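Local coordinates for protein hypothetical bacterial 6-phosphogluconolactonase (Bacteroides fragilis, PDB 3SCY) that is a putative 6-phosphogluconolactonase, which would hydrolyse 6-phosphogluconolactone to 6-phosphogluconate in the pentose phosphate pathway, built as a seven-bladed beta-propeller, at residues A[103-117]-A[151-163]. Sequence-based numbering, arbitrary orientation.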
loop_
_atom_site.group_PDB
_atom_site.type_symbol
_atom_site.label_atom_id
_atom_site.label_comp_id
_atom_site.label_asym_id
_atom_site.label_seq_id
_atom_site.Cartn_x
_atom_site.Cartn_y
_atom_site.Cartn_z
ATOM N N CYS A 103 7.307 -1.436 -6.373
ATOM C CA CYS A 103 6.199 -0.488 -6.237
ATOM C C CYS A 103 5.424 -0.656 -4.942
ATOM O O CYS A 103 4.425 0.046 -4.722
ATOM C CB CYS A 103 5.264 -0.644 -7.432
ATOM S SG CYS A 103 4.454 -2.268 -7.501
ATOM N N TYR A 104 5.855 -1.573 -4.094
ATOM C CA TYR A 104 5.229 -1.866 -2.812
ATOM C C TYR A 104 6.247 -2.530 -1.935
ATOM O O TYR A 104 7.101 -3.260 -2.460
ATOM C CB TYR A 104 4.015 -2.808 -2.973
ATOM C CG TYR A 104 3.036 -2.750 -1.810
ATOM C CD1 TYR A 104 3.214 -3.544 -0.673
ATOM C CD2 TYR A 104 1.879 -1.996 -1.895
ATOM C CE1 TYR A 104 2.300 -3.522 0.384
ATOM C CE2 TYR A 104 0.937 -1.989 -0.863
ATOM C CZ TYR A 104 1.162 -2.736 0.283
ATOM O OH TYR A 104 0.205 -2.756 1.268
ATOM N N LEU A 105 6.149 -2.364 -0.626
ATOM C CA LEU A 105 7.055 -3.115 0.241
ATOM C C LEU A 105 6.392 -3.387 1.589
ATOM O O LEU A 105 5.420 -2.704 1.980
ATOM C CB LEU A 105 8.467 -2.463 0.354
ATOM C CG LEU A 105 8.677 -1.228 1.229
ATOM C CD1 LEU A 105 10.128 -0.763 1.125
ATOM C CD2 LEU A 105 7.779 -0.043 0.834
ATOM N N THR A 106 6.842 -4.459 2.268
ATOM C CA THR A 106 6.317 -4.788 3.586
ATOM C C THR A 106 7.473 -5.266 4.458
ATOM O O THR A 106 8.575 -5.465 3.951
ATOM C CB THR A 106 5.158 -5.799 3.534
ATOM O OG1 THR A 106 4.489 -5.724 4.801
ATOM C CG2 THR A 106 5.625 -7.232 3.247
ATOM N N THR A 107 7.248 -5.374 5.767
ATOM C CA THR A 107 8.289 -5.814 6.682
ATOM C C THR A 107 7.694 -6.649 7.790
ATOM O O THR A 107 6.513 -6.476 8.157
ATOM C CB THR A 107 9.021 -4.582 7.301
ATOM O OG1 THR A 107 10.160 -5.033 8.067
ATOM C CG2 THR A 107 8.116 -3.725 8.233
ATOM N N ASN A 108 8.547 -7.501 8.397
ATOM C CA ASN A 108 8.175 -8.163 9.643
ATOM C C ASN A 108 9.186 -7.748 10.732
ATOM O O ASN A 108 9.236 -8.390 11.765
ATOM C CB ASN A 108 8.098 -9.685 9.494
ATOM C CG ASN A 108 9.445 -10.351 9.359
ATOM O OD1 ASN A 108 10.421 -9.724 8.939
ATOM N ND2 ASN A 108 9.535 -11.606 9.803
ATOM N N GLY A 109 10.020 -6.736 10.460
ATOM C CA GLY A 109 11.034 -6.268 11.411
ATOM C C GLY A 109 12.371 -6.969 11.249
ATOM O O GLY A 109 13.409 -6.477 11.734
ATOM N N LYS A 110 12.363 -8.146 10.574
ATOM C CA LYS A 110 13.575 -8.928 10.312
ATOM C C LYS A 110 13.955 -8.893 8.836
ATOM O O LYS A 110 15.111 -9.054 8.494
ATOM C CB LYS A 110 13.404 -10.386 10.756
ATOM C CG LYS A 110 13.210 -10.540 12.254
ATOM C CD LYS A 110 12.969 -11.997 12.624
ATOM C CE LYS A 110 12.911 -12.206 14.123
ATOM N NZ LYS A 110 11.686 -11.610 14.716
ATOM N N ASN A 111 12.973 -8.694 7.953
ATOM C CA ASN A 111 13.159 -8.634 6.518
ATOM C C ASN A 111 12.235 -7.625 5.918
ATOM O O ASN A 111 11.139 -7.398 6.443
ATOM C CB ASN A 111 12.820 -10.004 5.872
ATOM C CG ASN A 111 13.723 -11.094 6.373
ATOM O OD1 ASN A 111 14.830 -11.248 5.884
ATOM N ND2 ASN A 111 13.269 -11.866 7.374
ATOM N N ILE A 112 12.649 -7.085 4.783
ATOM C CA ILE A 112 11.850 -6.236 3.901
ATOM C C ILE A 112 11.540 -7.065 2.674
ATOM O O ILE A 112 12.452 -7.754 2.175
ATOM C CB ILE A 112 12.629 -4.940 3.489
ATOM C CG1 ILE A 112 12.830 -3.981 4.669
ATOM C CG2 ILE A 112 11.986 -4.232 2.227
ATOM C CD1 ILE A 112 11.549 -3.268 5.207
ATOM N N VAL A 113 10.289 -6.973 2.152
ATOM C CA VAL A 113 9.946 -7.661 0.912
ATOM C C VAL A 113 9.388 -6.615 -0.053
ATOM O O VAL A 113 8.567 -5.812 0.371
ATOM C CB VAL A 113 8.927 -8.829 1.110
ATOM C CG1 VAL A 113 8.701 -9.579 -0.190
ATOM C CG2 VAL A 113 9.386 -9.795 2.195
ATOM N N THR A 114 9.827 -6.609 -1.313
ATOM C CA THR A 114 9.282 -5.725 -2.341
ATOM C C THR A 114 8.432 -6.487 -3.347
ATOM O O THR A 114 8.730 -7.647 -3.675
ATOM C CB THR A 114 10.390 -4.972 -3.116
ATOM O OG1 THR A 114 11.186 -5.895 -3.854
ATOM C CG2 THR A 114 11.257 -4.131 -2.223
ATOM N N ALA A 115 7.502 -5.764 -3.980
ATOM C CA ALA A 115 6.756 -6.223 -5.142
ATOM C C ALA A 115 7.348 -5.507 -6.342
ATOM O O ALA A 115 7.246 -4.271 -6.435
ATOM C CB ALA A 115 5.276 -5.912 -4.993
ATOM N N ASN A 116 7.970 -6.256 -7.272
ATOM C CA ASN A 116 8.624 -5.636 -8.422
ATOM C C ASN A 116 7.696 -5.748 -9.609
ATOM O O ASN A 116 7.488 -6.835 -10.154
ATOM C CB ASN A 116 9.999 -6.267 -8.693
ATOM C CG ASN A 116 10.844 -6.350 -7.449
ATOM O OD1 ASN A 116 10.828 -5.451 -6.590
ATOM N ND2 ASN A 116 11.543 -7.457 -7.301
ATOM N N TYR A 117 7.099 -4.603 -9.974
ATOM C CA TYR A 117 6.073 -4.553 -11.012
ATOM C C TYR A 117 6.578 -5.003 -12.369
ATOM O O TYR A 117 5.937 -5.819 -13.038
ATOM C CB TYR A 117 5.487 -3.132 -11.117
ATOM C CG TYR A 117 4.341 -3.037 -12.093
ATOM C CD1 TYR A 117 3.038 -3.328 -11.697
ATOM C CD2 TYR A 117 4.568 -2.741 -13.436
ATOM C CE1 TYR A 117 1.980 -3.263 -12.596
ATOM C CE2 TYR A 117 3.514 -2.679 -14.348
ATOM C CZ TYR A 117 2.223 -2.940 -13.916
ATOM O OH TYR A 117 1.169 -2.877 -14.797
ATOM N N ARG A 151 -1.706 -5.001 -20.712
ATOM C CA ARG A 151 -1.356 -4.986 -19.302
ATOM C C ARG A 151 -0.962 -6.325 -18.676
ATOM O O ARG A 151 -0.373 -6.304 -17.593
ATOM C CB ARG A 151 -2.530 -4.392 -18.504
ATOM C CG ARG A 151 -2.877 -2.936 -18.857
ATOM C CD ARG A 151 -1.792 -1.920 -18.496
ATOM N NE ARG A 151 -1.285 -2.053 -17.119
ATOM C CZ ARG A 151 -1.821 -1.470 -16.049
ATOM N NH1 ARG A 151 -2.910 -0.719 -16.168
ATOM N NH2 ARG A 151 -1.273 -1.635 -14.851
ATOM N N GLN A 152 -1.265 -7.469 -19.317
ATOM C CA GLN A 152 -0.994 -8.778 -18.703
ATOM C C GLN A 152 -0.157 -9.695 -19.607
ATOM O O GLN A 152 -0.443 -10.885 -19.713
ATOM C CB GLN A 152 -2.329 -9.454 -18.323
ATOM C CG GLN A 152 -3.201 -8.620 -17.375
ATOM C CD GLN A 152 -4.488 -9.309 -16.994
ATOM O OE1 GLN A 152 -5.354 -9.581 -17.838
ATOM N NE2 GLN A 152 -4.652 -9.602 -15.713
ATOM N N THR A 153 0.913 -9.151 -20.203
ATOM C CA THR A 153 1.807 -9.899 -21.103
ATOM C C THR A 153 2.817 -10.720 -20.297
ATOM O O THR A 153 3.508 -11.571 -20.854
ATOM C CB THR A 153 2.539 -8.924 -22.046
ATOM O OG1 THR A 153 3.397 -8.088 -21.270
ATOM C CG2 THR A 153 1.584 -8.056 -22.847
HETATM N N MSE A 154 2.897 -10.453 -18.978
HETATM C CA MSE A 154 3.858 -11.066 -18.059
HETATM C C MSE A 154 3.411 -10.852 -16.626
HETATM O O MSE A 154 2.550 -9.999 -16.397
HETATM C CB MSE A 154 5.257 -10.421 -18.250
HETATM C CG MSE A 154 5.225 -8.896 -18.185
HETATM SE SE MSE A 154 6.934 -7.983 -18.241
HETATM C CE MSE A 154 7.867 -9.029 -19.621
ATOM N N PRO A 155 4.038 -11.507 -15.626
ATOM C CA PRO A 155 3.672 -11.196 -14.234
ATOM C C PRO A 155 4.026 -9.741 -13.891
ATOM O O PRO A 155 4.987 -9.175 -14.430
ATOM C CB PRO A 155 4.510 -12.188 -13.412
ATOM C CG PRO A 155 4.870 -13.270 -14.381
ATOM C CD PRO A 155 5.079 -12.556 -15.677
ATOM N N HIS A 156 3.204 -9.118 -13.059
ATOM C CA HIS A 156 3.417 -7.758 -12.574
ATOM C C HIS A 156 3.078 -7.790 -11.113
ATOM O O HIS A 156 1.909 -7.890 -10.759
ATOM C CB HIS A 156 2.555 -6.750 -13.354
ATOM C CG HIS A 156 2.946 -6.558 -14.794
ATOM N ND1 HIS A 156 4.177 -6.033 -15.146
ATOM C CD2 HIS A 156 2.225 -6.769 -15.926
ATOM C CE1 HIS A 156 4.185 -5.982 -16.477
ATOM N NE2 HIS A 156 3.038 -6.419 -16.989
ATOM N N LEU A 157 4.089 -7.777 -10.259
ATOM C CA LEU A 157 3.864 -7.909 -8.828
ATOM C C LEU A 157 3.590 -6.543 -8.224
ATOM O O LEU A 157 4.368 -5.615 -8.411
ATOM C CB LEU A 157 5.063 -8.636 -8.195
ATOM C CG LEU A 157 4.982 -10.181 -8.198
ATOM C CD1 LEU A 157 4.048 -10.659 -7.101
ATOM C CD2 LEU A 157 4.564 -10.760 -9.576
ATOM N N HIS A 158 2.442 -6.399 -7.540
ATOM C CA HIS A 158 1.987 -5.087 -7.105
ATOM C C HIS A 158 1.740 -4.926 -5.630
ATOM O O HIS A 158 1.497 -3.793 -5.189
ATOM C CB HIS A 158 0.680 -4.721 -7.842
ATOM C CG HIS A 158 0.636 -3.291 -8.284
ATOM N ND1 HIS A 158 0.956 -2.251 -7.425
ATOM C CD2 HIS A 158 0.297 -2.777 -9.488
ATOM C CE1 HIS A 158 0.860 -1.147 -8.154
ATOM N NE2 HIS A 158 0.429 -1.415 -9.386
ATOM N N CYS A 159 1.794 -6.024 -4.860
ATOM C CA CYS A 159 1.532 -5.964 -3.444
ATOM C C CYS A 159 2.134 -7.166 -2.780
ATOM O O CYS A 159 2.177 -8.236 -3.388
ATOM C CB CYS A 159 0.025 -5.901 -3.193
ATOM S SG CYS A 159 -0.439 -5.471 -1.491
ATOM N N VAL A 160 2.664 -6.988 -1.574
ATOM C CA VAL A 160 3.162 -8.058 -0.737
ATOM C C VAL A 160 2.631 -7.805 0.668
ATOM O O VAL A 160 2.813 -6.710 1.214
ATOM C CB VAL A 160 4.707 -8.242 -0.757
ATOM C CG1 VAL A 160 5.150 -8.958 -2.027
ATOM C CG2 VAL A 160 5.444 -6.911 -0.591
ATOM N N ARG A 161 1.894 -8.775 1.224
ATOM C CA ARG A 161 1.310 -8.645 2.557
ATOM C C ARG A 161 1.590 -9.833 3.432
ATOM O O ARG A 161 1.444 -10.968 2.993
ATOM C CB ARG A 161 -0.218 -8.508 2.509
ATOM C CG ARG A 161 -0.780 -7.336 1.698
ATOM C CD ARG A 161 -0.237 -5.951 2.132
ATOM N NE ARG A 161 -0.199 -5.747 3.582
ATOM C CZ ARG A 161 -1.241 -5.396 4.326
ATOM N NH1 ARG A 161 -2.427 -5.187 3.767
ATOM N NH2 ARG A 161 -1.106 -5.251 5.641
ATOM N N ILE A 162 1.937 -9.581 4.700
ATOM C CA ILE A 162 2.069 -10.641 5.680
ATOM C C ILE A 162 0.686 -10.832 6.265
ATOM O O ILE A 162 0.017 -9.827 6.551
ATOM C CB ILE A 162 3.144 -10.255 6.701
ATOM C CG1 ILE A 162 4.514 -10.224 5.977
ATOM C CG2 ILE A 162 3.160 -11.264 7.897
ATOM C CD1 ILE A 162 5.636 -9.449 6.698
ATOM N N THR A 163 0.218 -12.088 6.386
ATOM C CA THR A 163 -1.123 -12.389 6.875
ATOM C C THR A 163 -1.259 -12.003 8.366
ATOM O O THR A 163 -0.259 -11.968 9.092
ATOM C CB THR A 163 -1.512 -13.846 6.588
ATOM O OG1 THR A 163 -0.472 -14.670 7.092
ATOM C CG2 THR A 163 -1.691 -14.104 5.082
HETATM O O HOH W 1 2.027 -6.613 5.536
HETATM O O HOH W 2 1.028 -3.759 -17.128
#
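Tyr117 lies flat against His156 in an offset stack, ring centroids 4.4 Å apart and planes 17° from parallel. His156 ND1 also donates to Tyr117 O at 2.8 Å; the oxygen sits near the imidazole plane, while the donor stands above the carbonyl plane. With CG anti to the backbone N (chi1 -175°), the phenol reaches along the 151-163 segment to Arg151, whose NH2 gives its OH a nearly straight 2.7 Å bond within the guanidinium plane. A water joins the same hydroxyl to Arg151 NE and O, and Glu230 forms a salt bridge with NH1, so three groups grip the guanidinium. Tyr117 and His158 form an offset edge-to-face pair, the tyrosine giving the edge, which completes an aromatic cluster.

Farther along, Val160 wedges its methyls against the hairpin: CG1 meets Val113 CG1 at 4.0 Å, and CG2 rests on Val113 O and on the methyl of Thr106. Beside it Cys159 SG makes a sulfur-aromatic contact over one face of Tyr104, 3.8 Å from the ring centroid, and Tyr104 OH reaches Arg161 CD at 3.3 Å. Ile162 CD1 packs on Thr107 O. A water links Thr106 OG1 to Arg161 NE and Ile162 N, while Arg161 NH1 bonds Leu216 O of the following blade.

Side chains and main chain pack without backbone hydrogen bonds between the segments, burying His158 O, Cys159 N and Val160 O with no partner in the model. Strands 102-107 and 111-116 begin one four-stranded blade and 157-162 the next; Ile122 of strand 121-126 touches Leu157 and Val160, and strand 213-218 touches His158, Cys159 and Arg161.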